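Local atomic coordinates of methylmalonyl-CoA carboxyltransferase 12S subunit (Propionibacterium freudenreichii, PDB entry 1ON3), a protein that transfers the carboxyl group of methylmalonyl-CoA to the biotin of the 1.3S subunit, as the hexameric core of the transcarboxylase complex. Residues E[407-412]-E[433-438]; E[331-336]-E[368-373]; E[364-369]-E[402-407]. One frame throughout, in Å; residues are numbered along the deposited sequence.

Contact 1: residues E[407-412]-E[433-438]; sequences LRKAYG and SAEIAV. With MCA (methylmalonyl-coenzyme A), chain L.
Glu-435 sends CG anti to its backbone N (chi1 -165°) and runs on extended, while Tyr-411 turns CG beside its own N (chi1 -70°); both side chains lie on the face shared with Lys-409. There Tyr-411 OH is 2.9 Å from Glu-435 OE1, which takes a weak hydrogen bond from Gln-471 NE2. Ring and carboxylate planes are 84° apart, and the carbonyl O of Glu-435 sits at the ring edge, in plane. Lys-409 runs alongside Glu-435 and packs its CD 3.2 Å from OE2, whereas its NZ makes only a long salt bridge to the same oxygen. The opposite face carries Ala-410 CB against Ile-436 CG1 at 3.8 Å. Backbone bonds alternate in parallel fashion, from Glu-435 N to Arg-408 O (2.6 Å) through to Gly-412 N to Ala-437 O (2.8 Å). At the other end Ser-433 OG donates to Leu-407 O. Arg-408 points its guanidinium elsewhere, to Pro-283 O, Lys-288 O and Asp-369. Beyond the strands, Gly-412 CA approaches methylmalonyl-CoA CS3 and Val-438 O its sulphur, both at 3.5 Å. A two-stranded parallel sheet thus leads into the acyl end of the CoA pocket, completed by a second subunit, in this crotonase-clan carboxyltransferase domain.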
loop_
_atom_site.group_PDB
_atom_site.type_symbol
_atom_site.label_atom_id
_atom_site.label_comp_id
_atom_site.label_asym_id
_atom_site.label_seq_id
_atom_site.Cartn_x
_atom_site.Cartn_y
_atom_site.Cartn_z
ATOM N N LEU E 407 -38.410 17.735 -0.054
ATOM C CA LEU E 407 -39.586 18.346 -0.672
ATOM C C LEU E 407 -40.680 18.670 0.326
ATOM O O LEU E 407 -41.258 19.758 0.290
ATOM C CB LEU E 407 -40.182 17.416 -1.741
ATOM C CG LEU E 407 -39.237 16.843 -2.809
ATOM C CD1 LEU E 407 -40.044 15.996 -3.788
ATOM C CD2 LEU E 407 -38.521 17.959 -3.554
ATOM N N ARG E 408 -40.984 17.726 1.211
ATOM C CA ARG E 408 -42.051 17.973 2.167
ATOM C C ARG E 408 -41.843 17.211 3.474
ATOM O O ARG E 408 -40.962 17.567 4.256
ATOM C CB ARG E 408 -43.395 17.618 1.508
ATOM C CG ARG E 408 -44.614 18.243 2.160
ATOM C CD ARG E 408 -45.822 18.232 1.202
ATOM N NE ARG E 408 -46.194 16.885 0.760
ATOM C CZ ARG E 408 -47.330 16.591 0.132
ATOM N NH1 ARG E 408 -48.209 17.556 -0.137
ATOM N NH2 ARG E 408 -47.605 15.333 -0.205
ATOM N N LYS E 409 -42.639 16.172 3.717
ATOM C CA LYS E 409 -42.510 15.403 4.952
ATOM C C LYS E 409 -41.140 14.725 5.056
ATOM O O LYS E 409 -40.621 14.198 4.070
ATOM C CB LYS E 409 -43.586 14.316 5.031
ATOM C CG LYS E 409 -45.021 14.802 5.104
ATOM C CD LYS E 409 -45.278 15.603 6.375
ATOM C CE LYS E 409 -46.779 15.850 6.578
ATOM N NZ LYS E 409 -47.423 16.476 5.386
ATOM N N ALA E 410 -40.569 14.729 6.256
ATOM C CA ALA E 410 -39.275 14.085 6.514
ATOM C C ALA E 410 -39.301 13.757 8.004
ATOM O O ALA E 410 -38.673 14.425 8.819
ATOM C CB ALA E 410 -38.142 15.039 6.188
ATOM N N TYR E 411 -40.034 12.705 8.346
ATOM C CA TYR E 411 -40.222 12.325 9.739
ATOM C C TYR E 411 -39.376 11.190 10.309
ATOM O O TYR E 411 -39.246 10.131 9.700
ATOM C CB TYR E 411 -41.690 11.958 9.961
ATOM C CG TYR E 411 -42.682 13.108 9.903
ATOM C CD1 TYR E 411 -42.281 14.401 9.560
ATOM C CD2 TYR E 411 -44.025 12.897 10.218
ATOM C CE1 TYR E 411 -43.199 15.460 9.535
ATOM C CE2 TYR E 411 -44.944 13.938 10.198
ATOM C CZ TYR E 411 -44.524 15.219 9.860
ATOM O OH TYR E 411 -45.429 16.255 9.884
ATOM N N GLY E 412 -38.853 11.425 11.511
ATOM C CA GLY E 412 -38.078 10.436 12.237
ATOM C C GLY E 412 -37.074 9.583 11.483
ATOM O O GLY E 412 -36.315 10.076 10.640
ATOM N N SER E 433 -41.510 23.960 1.742
ATOM C CA SER E 433 -42.537 23.050 2.252
ATOM C C SER E 433 -41.935 21.910 3.071
ATOM O O SER E 433 -42.654 21.029 3.573
ATOM C CB SER E 433 -43.326 22.474 1.077
ATOM O OG SER E 433 -42.450 22.169 -0.007
ATOM N N ALA E 434 -40.617 21.931 3.211
ATOM C CA ALA E 434 -39.927 20.886 3.956
ATOM C C ALA E 434 -40.386 20.824 5.404
ATOM O O ALA E 434 -40.509 21.853 6.084
ATOM C CB ALA E 434 -38.427 21.102 3.903
ATOM N N GLU E 435 -40.622 19.607 5.879
ATOM C CA GLU E 435 -41.059 19.426 7.239
ATOM C C GLU E 435 -40.251 18.327 7.931
ATOM O O GLU E 435 -40.767 17.245 8.191
ATOM C CB GLU E 435 -42.548 19.093 7.249
ATOM C CG GLU E 435 -43.194 19.225 8.608
ATOM C CD GLU E 435 -44.691 18.986 8.562
ATOM O OE1 GLU E 435 -45.342 19.185 9.605
ATOM O OE2 GLU E 435 -45.211 18.600 7.488
ATOM N N ILE E 436 -38.976 18.613 8.186
ATOM C CA ILE E 436 -38.072 17.690 8.878
ATOM C C ILE E 436 -38.488 17.718 10.347
ATOM O O ILE E 436 -38.514 18.777 10.961
ATOM C CB ILE E 436 -36.616 18.166 8.750
ATOM C CG1 ILE E 436 -36.198 18.110 7.280
ATOM C CG2 ILE E 436 -35.699 17.319 9.644
ATOM C CD1 ILE E 436 -34.985 18.914 6.959
ATOM N N ALA E 437 -38.818 16.561 10.908
ATOM C CA ALA E 437 -39.265 16.514 12.294
ATOM C C ALA E 437 -39.048 15.149 12.929
ATOM O O ALA E 437 -39.051 14.125 12.247
ATOM C CB ALA E 437 -40.753 16.877 12.362
ATOM N N VAL E 438 -38.852 15.131 14.242
ATOM C CA VAL E 438 -38.657 13.862 14.922
ATOM C C VAL E 438 -39.978 13.105 14.818
ATOM O O VAL E 438 -40.004 11.880 14.720
ATOM C CB VAL E 438 -38.234 14.069 16.396
ATOM C CG1 VAL E 438 -39.394 14.638 17.223
ATOM C CG2 VAL E 438 -37.733 12.762 16.967
HETATM C C8 MCA L . -41.033 8.297 27.102
HETATM N N9 MCA L . -40.971 9.504 27.804
HETATM C C4 MCA L . -40.470 10.409 26.892
HETATM C C5 MCA L . -40.264 9.675 25.701
HETATM N N7 MCA L . -40.627 8.350 25.860
HETATM N N3 MCA L . -40.211 11.764 27.080
HETATM C C2 MCA L . -39.710 12.369 25.949
HETATM N N1 MCA L . -39.468 11.764 24.744
HETATM C C6 MCA L . -39.734 10.406 24.575
HETATM N N6 MCA L . -39.477 9.868 23.378
HETATM C "C1'" MCA L . -41.293 9.843 29.082
HETATM C "C2'" MCA L . -42.796 9.653 29.270
HETATM O "O2'" MCA L . -43.507 10.734 28.736
HETATM C "C3'" MCA L . -42.872 9.435 30.771
HETATM O "O3'" MCA L . -42.943 10.695 31.436
HETATM C "C4'" MCA L . -41.595 8.622 31.105
HETATM O "O4'" MCA L . -40.664 8.953 30.004
HETATM C "C5'" MCA L . -41.687 7.043 31.112
HETATM O "O5'" MCA L . -42.813 6.754 30.821
HETATM P P1 MCA L . -44.027 6.127 31.076
HETATM O O11 MCA L . -45.068 6.516 30.278
HETATM O O12 MCA L . -44.049 6.502 32.358
HETATM O O6 MCA L . -43.979 4.511 30.811
HETATM P P2 MCA L . -44.035 3.213 30.519
HETATM O O21 MCA L . -45.387 3.301 30.815
HETATM O O22 MCA L . -43.114 2.320 31.067
HETATM O O7 MCA L . -43.938 3.126 28.907
HETATM C CPB MCA L . -43.065 3.636 28.247
HETATM C CPA MCA L . -42.896 3.649 26.737
HETATM C CP7 MCA L . -43.831 4.851 26.468
HETATM C CP9 MCA L . -43.181 2.276 26.088
HETATM C CP8 MCA L . -41.417 3.987 26.459
HETATM O OP3 MCA L . -43.506 5.899 27.039
HETATM C CP6 MCA L . -44.075 5.355 25.154
HETATM O OP2 MCA L . -44.446 4.519 24.261
HETATM N NP2 MCA L . -43.936 6.808 24.862
HETATM C CP5 MCA L . -43.058 7.096 23.777
HETATM C CP4 MCA L . -42.655 6.665 22.480
HETATM C CP3 MCA L . -42.348 7.504 21.332
HETATM O OP1 MCA L . -43.544 7.902 20.840
HETATM N NP1 MCA L . -41.130 7.976 20.641
HETATM C CP2 MCA L . -41.414 8.821 19.510
HETATM C CP1 MCA L . -40.164 8.880 18.736
HETATM P P3 MCA L . -43.299 11.399 32.905
HETATM O O31 MCA L . -44.729 10.969 32.711
HETATM O O32 MCA L . -43.112 12.891 32.751
HETATM O O33 MCA L . -42.733 10.828 34.188
HETATM S S MCA L . -40.158 9.704 17.441
HETATM C CS1 MCA L . -38.617 9.176 17.428
HETATM O OS1 MCA L . -37.906 8.454 18.184
HETATM C CS2 MCA L . -38.346 8.626 16.161
HETATM C CS3 MCA L . -37.390 9.216 15.449
HETATM C CS4 MCA L . -38.802 7.403 15.329
HETATM O OS4 MCA L . -39.211 6.428 15.939
HETATM O OS5 MCA L . -38.741 7.456 14.086
#

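Contact 2: residues E[331-336]-E[368-373]; sequences VANQPS and VDVPGF
Asn-333, Asp-369 and Pro-335 bury the most surface here, and Asn-333 makes the hydrogen bond across the contact. Its CG lies anti to its own carbonyl carbon (chi1 -48°), which sets CG toward strand 364-370; from there OD1 accepts a hydrogen bond from Asp-369 N. The bond is 3.1 Å long and nearly straight, with the donor tilted 23° from the plane of the side-chain carbonyl. A side-chain oxygen therefore takes the backbone N-H of Asp-369 at a point where the two strands stand 5.8 Å apart at their axes and diverge by 40°. The same OD1 lies 3.5 Å from Val-368 CA, and the amide carbon CG rests 3.6 Å from Val-370 CB. Further along, Pro-335 brings CG to 3.4 Å from Asp-369 OD2, its ring meeting the carboxylate at a slant. That carboxylate has its polar partners outside the two segments: OD2 receives Tyr-290 OH and a salt bridge from Arg-408, and OD1 the N-H of Lys-409. The contact lies at the C-terminal ends of neighbouring parallel strands in the beta-alpha-beta unit formed by strand 326-333, helix 344-359 and strand 364-370, with Met-418 packed on Asn-333 and Val-368, and Ser-414 of helix 412-416 on Val-370.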
loop_
_atom_site.group_PDB
_atom_site.type_symbol
_atom_site.label_atom_id
_atom_site.label_comp_id
_atom_site.label_asym_id
_atom_site.label_seq_id
_atom_site.Cartn_x
_atom_site.Cartn_y
_atom_site.Cartn_z
ATOM N N VAL E 331 -33.235 8.462 -5.733
ATOM C CA VAL E 331 -34.031 7.678 -4.779
ATOM C C VAL E 331 -35.049 8.688 -4.254
ATOM O O VAL E 331 -34.682 9.687 -3.636
ATOM C CB VAL E 331 -33.145 7.159 -3.626
ATOM C CG1 VAL E 331 -33.963 6.278 -2.676
ATOM C CG2 VAL E 331 -31.969 6.352 -4.204
ATOM N N ALA E 332 -36.325 8.419 -4.497
ATOM C CA ALA E 332 -37.371 9.353 -4.125
ATOM C C ALA E 332 -38.637 8.687 -3.587
ATOM O O ALA E 332 -39.089 7.673 -4.120
ATOM C CB ALA E 332 -37.710 10.207 -5.356
ATOM N N ASN E 333 -39.216 9.257 -2.535
ATOM C CA ASN E 333 -40.450 8.685 -2.001
ATOM C C ASN E 333 -41.604 9.044 -2.935
ATOM O O ASN E 333 -41.586 10.096 -3.581
ATOM C CB ASN E 333 -40.717 9.217 -0.597
ATOM C CG ASN E 333 -39.492 9.137 0.291
ATOM O OD1 ASN E 333 -38.856 10.153 0.595
ATOM N ND2 ASN E 333 -39.150 7.926 0.710
ATOM N N GLN E 334 -42.612 8.177 -2.994
ATOM C CA GLN E 334 -43.771 8.382 -3.872
ATOM C C GLN E 334 -45.047 8.624 -3.036
ATOM O O GLN E 334 -45.762 7.684 -2.707
ATOM C CB GLN E 334 -43.943 7.139 -4.761
ATOM C CG GLN E 334 -45.067 7.223 -5.799
ATOM C CD GLN E 334 -44.853 8.342 -6.794
ATOM O OE1 GLN E 334 -45.012 9.519 -6.466
ATOM N NE2 GLN E 334 -44.477 7.982 -8.022
ATOM N N PRO E 335 -45.354 9.896 -2.714
ATOM C CA PRO E 335 -46.533 10.241 -1.912
ATOM C C PRO E 335 -47.862 9.696 -2.422
ATOM O O PRO E 335 -48.793 9.494 -1.641
ATOM C CB PRO E 335 -46.491 11.775 -1.885
ATOM C CG PRO E 335 -45.025 12.065 -1.960
ATOM C CD PRO E 335 -44.612 11.119 -3.071
ATOM N N SER E 336 -47.943 9.456 -3.724
ATOM C CA SER E 336 -49.163 8.940 -4.322
ATOM C C SER E 336 -49.406 7.448 -4.088
ATOM O O SER E 336 -50.434 6.922 -4.513
ATOM C CB SER E 336 -49.161 9.240 -5.820
ATOM O OG SER E 336 -47.912 8.891 -6.396
ATOM N N VAL E 368 -36.937 13.811 -0.919
ATOM C CA VAL E 368 -37.662 13.374 0.265
ATOM C C VAL E 368 -39.045 13.946 0.582
ATOM O O VAL E 368 -39.249 15.159 0.610
ATOM C CB VAL E 368 -36.769 13.577 1.524
ATOM C CG1 VAL E 368 -37.455 12.997 2.764
ATOM C CG2 VAL E 368 -35.407 12.921 1.319
ATOM N N ASP E 369 -39.978 13.033 0.835
ATOM C CA ASP E 369 -41.343 13.351 1.237
ATOM C C ASP E 369 -41.842 12.042 1.842
ATOM O O ASP E 369 -42.587 11.296 1.215
ATOM C CB ASP E 369 -42.211 13.749 0.043
ATOM C CG ASP E 369 -43.525 14.377 0.478
ATOM O OD1 ASP E 369 -43.823 14.314 1.694
ATOM O OD2 ASP E 369 -44.258 14.922 -0.378
ATOM N N VAL E 370 -41.405 11.761 3.066
ATOM C CA VAL E 370 -41.742 10.511 3.742
ATOM C C VAL E 370 -42.270 10.769 5.158
ATOM O O VAL E 370 -41.613 11.418 5.974
ATOM C CB VAL E 370 -40.481 9.574 3.759
ATOM C CG1 VAL E 370 -39.333 10.231 4.544
ATOM C CG2 VAL E 370 -40.836 8.197 4.331
ATOM N N PRO E 371 -43.459 10.250 5.469
ATOM C CA PRO E 371 -44.080 10.440 6.790
ATOM C C PRO E 371 -43.684 9.433 7.863
ATOM O O PRO E 371 -44.049 9.589 9.032
ATOM C CB PRO E 371 -45.558 10.367 6.460
ATOM C CG PRO E 371 -45.581 9.236 5.483
ATOM C CD PRO E 371 -44.366 9.502 4.575
ATOM N N GLY E 372 -42.959 8.397 7.459
ATOM C CA GLY E 372 -42.506 7.366 8.381
ATOM C C GLY E 372 -42.551 6.013 7.692
ATOM O O GLY E 372 -42.710 5.943 6.463
ATOM N N PHE E 373 -42.388 4.938 8.463
ATOM C CA PHE E 373 -42.480 3.601 7.897
ATOM C C PHE E 373 -43.949 3.184 7.982
ATOM O O PHE E 373 -44.719 3.708 8.796
ATOM C CB PHE E 373 -41.581 2.612 8.650
ATOM C CG PHE E 373 -40.108 2.840 8.418
ATOM C CD1 PHE E 373 -39.386 3.718 9.223
ATOM C CD2 PHE E 373 -39.458 2.213 7.361
ATOM C CE1 PHE E 373 -38.037 3.969 8.975
ATOM C CE2 PHE E 373 -38.110 2.454 7.100
ATOM C CZ PHE E 373 -37.400 3.337 7.914
#

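Contact 3: residues E[364-369]-E[402-407]; sequences LVQLVD and KITVVL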
loop_
_atom_site.group_PDB
_atom_site.type_symbol
_atom_site.label_atom_id
_atom_site.label_comp_id
_atom_site.label_asym_id
_atom_site.label_seq_id
_atom_site.Cartn_x
_atom_site.Cartn_y
_atom_site.Cartn_z
ATOM N N LEU E 364 -25.545 9.823 -5.720
ATOM C CA LEU E 364 -26.901 9.537 -5.287
ATOM C C LEU E 364 -27.659 10.804 -4.919
ATOM O O LEU E 364 -27.214 11.588 -4.074
ATOM C CB LEU E 364 -26.857 8.590 -4.077
ATOM C CG LEU E 364 -26.512 7.140 -4.461
ATOM C CD1 LEU E 364 -25.912 6.402 -3.284
ATOM C CD2 LEU E 364 -27.749 6.454 -4.994
ATOM N N VAL E 365 -28.815 10.977 -5.545
ATOM C CA VAL E 365 -29.666 12.135 -5.313
ATOM C C VAL E 365 -30.993 11.673 -4.723
ATOM O O VAL E 365 -31.699 10.854 -5.316
ATOM C CB VAL E 365 -29.935 12.895 -6.637
ATOM C CG1 VAL E 365 -30.887 14.073 -6.393
ATOM C CG2 VAL E 365 -28.614 13.390 -7.221
ATOM N N GLN E 366 -31.309 12.191 -3.542
ATOM C CA GLN E 366 -32.550 11.854 -2.841
ATOM C C GLN E 366 -33.573 12.988 -2.901
ATOM O O GLN E 366 -33.215 14.162 -2.752
ATOM C CB GLN E 366 -32.278 11.560 -1.351
ATOM C CG GLN E 366 -31.503 10.267 -1.052
ATOM C CD GLN E 366 -30.103 10.272 -1.646
ATOM O OE1 GLN E 366 -29.767 9.415 -2.463
ATOM N NE2 GLN E 366 -29.279 11.240 -1.233
ATOM N N LEU E 367 -34.836 12.625 -3.126
ATOM C CA LEU E 367 -35.947 13.583 -3.125
ATOM C C LEU E 367 -36.841 13.046 -2.003
ATOM O O LEU E 367 -37.420 11.963 -2.115
ATOM C CB LEU E 367 -36.682 13.580 -4.464
ATOM C CG LEU E 367 -35.819 13.966 -5.667
ATOM C CD1 LEU E 367 -36.703 13.952 -6.924
ATOM C CD2 LEU E 367 -35.173 15.337 -5.453
ATOM N N VAL E 368 -36.937 13.811 -0.919
ATOM C CA VAL E 368 -37.662 13.374 0.265
ATOM C C VAL E 368 -39.045 13.946 0.582
ATOM O O VAL E 368 -39.249 15.159 0.610
ATOM C CB VAL E 368 -36.769 13.577 1.524
ATOM C CG1 VAL E 368 -37.455 12.997 2.764
ATOM C CG2 VAL E 368 -35.407 12.921 1.319
ATOM N N ASP E 369 -39.978 13.033 0.835
ATOM C CA ASP E 369 -41.343 13.351 1.237
ATOM C C ASP E 369 -41.842 12.042 1.842
ATOM O O ASP E 369 -42.587 11.296 1.215
ATOM C CB ASP E 369 -42.211 13.749 0.043
ATOM C CG ASP E 369 -43.525 14.377 0.478
ATOM O OD1 ASP E 369 -43.823 14.314 1.694
ATOM O OD2 ASP E 369 -44.258 14.922 -0.378
ATOM N N LYS E 402 -23.369 12.374 -2.182
ATOM C CA LYS E 402 -24.750 12.137 -1.773
ATOM C C LYS E 402 -25.419 13.494 -1.601
ATOM O O LYS E 402 -25.017 14.279 -0.748
ATOM C CB LYS E 402 -24.775 11.335 -0.467
ATOM C CG LYS E 402 -24.320 9.875 -0.669
ATOM C CD LYS E 402 -24.225 9.088 0.643
ATOM C CE LYS E 402 -23.054 9.541 1.476
ATOM N NZ LYS E 402 -22.943 8.803 2.765
ATOM N N ILE E 403 -26.426 13.769 -2.424
ATOM C CA ILE E 403 -27.134 15.050 -2.386
ATOM C C ILE E 403 -28.606 14.809 -2.098
ATOM O O ILE E 403 -29.271 14.029 -2.789
ATOM C CB ILE E 403 -27.028 15.779 -3.736
ATOM C CG1 ILE E 403 -25.566 15.835 -4.188
ATOM C CG2 ILE E 403 -27.657 17.165 -3.619
ATOM C CD1 ILE E 403 -24.668 16.659 -3.298
ATOM N N THR E 404 -29.128 15.519 -1.104
ATOM C CA THR E 404 -30.499 15.323 -0.690
ATOM C C THR E 404 -31.355 16.595 -0.698
ATOM O O THR E 404 -30.964 17.625 -0.163
ATOM C CB THR E 404 -30.507 14.698 0.726
ATOM O OG1 THR E 404 -29.930 13.378 0.661
ATOM C CG2 THR E 404 -31.915 14.621 1.293
ATOM N N VAL E 405 -32.526 16.498 -1.305
ATOM C CA VAL E 405 -33.457 17.613 -1.380
ATOM C C VAL E 405 -34.730 17.200 -0.652
ATOM O O VAL E 405 -35.372 16.203 -1.010
ATOM C CB VAL E 405 -33.790 17.973 -2.857
ATOM C CG1 VAL E 405 -34.764 19.151 -2.907
ATOM C CG2 VAL E 405 -32.502 18.347 -3.607
ATOM N N VAL E 406 -35.089 17.954 0.384
ATOM C CA VAL E 406 -36.297 17.644 1.139
ATOM C C VAL E 406 -37.468 18.441 0.575
ATOM O O VAL E 406 -37.512 19.664 0.717
ATOM C CB VAL E 406 -36.126 17.970 2.640
ATOM C CG1 VAL E 406 -37.397 17.593 3.393
ATOM C CG2 VAL E 406 -34.925 17.219 3.197
ATOM N N LEU E 407 -38.410 17.735 -0.054
ATOM C CA LEU E 407 -39.586 18.346 -0.672
ATOM C C LEU E 407 -40.680 18.670 0.326
ATOM O O LEU E 407 -41.258 19.758 0.290
ATOM C CB LEU E 407 -40.182 17.416 -1.741
ATOM C CG LEU E 407 -39.237 16.843 -2.809
ATOM C CD1 LEU E 407 -40.044 15.996 -3.788
ATOM C CD2 LEU E 407 -38.521 17.959 -3.554
#
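Two adjacent parallel strands in the mixed sheet of the C-terminal carboxyltransferase half, a crotonase-clan fold, are joined here in regular register. Strands 364-370 and 402-407 run 4.6 Å apart at their axes, with an angle of 20° between them, and pair from Leu-364 with Lys-402 to Val-368 with Val-406. Ile-403 N binds Leu-364 O and Ile-403 O accepts Gln-366 N; Val-405 repeats the pattern with Gln-366 O and Val-368 N, in four bonds of 2.8 to 2.9 Å. At the far end Leu-407 N reaches Val-368 O at 2.8 Å, but its angle at the hydrogen falls to 137°, where the strand is about to turn its corner. Leu-407 also lays CB 3.4 Å from that same oxygen.

The face bearing Val-365, Leu-367, Ile-403 and Val-405 is apolar. On it Leu-367 and Val-405 run abreast in a common direction, with Leu-367 CD2 3.9 Å from Val-405 CB. Helix 495-505 covers this face, placing Ile-499 on Val-365 and Val-405, while helix 293-299 packs on Leu-367. On the other face Val-368 CG2 meets Thr-404 CG2 at 3.9 Å, and a polar pair sits beside them. Gln-366 OE1 is bonded to Tyr-395 OH, and the amine of Lys-402 turns off to carbonyls that include Tyr-395 O. Both buried polar ends are thus provided for. The chain of Gln-366 bends at chi2 (62°), and its amide nitrogen ends beside the neighbouring threonine, whose OG1 lies anti to the carbonyl carbon and is also hydrogen-bonded to Cys-419 O. Gln-366 NE2 donates to Thr-404 OG1 at 2.9 Å, nearly straight, with the oxygen lying in the amide plane.

How the contacts relate
From the N terminus, strand 326-333 comes first, and contact 2 closes the loop through helix 344-359 when strand 364-370 returns beside it. Contact 3 begins on that same strand, sharing Val-368 and Asp-369, and closes the next excursion, through helix 384-397, with strand 402-407. The chain then turns its corner, and contact 1 opens on Leu-407, the last residue of contact 3, to close the shorter loop to 433-438. The three loops thus follow in series rather than nest. Asp-369 links all three, and Lys-409 O lies 2.7 Å from Val-370 N, so the seven-stranded sheet of the C-terminal half is joined directly to the small sheet beside the CoA pocket.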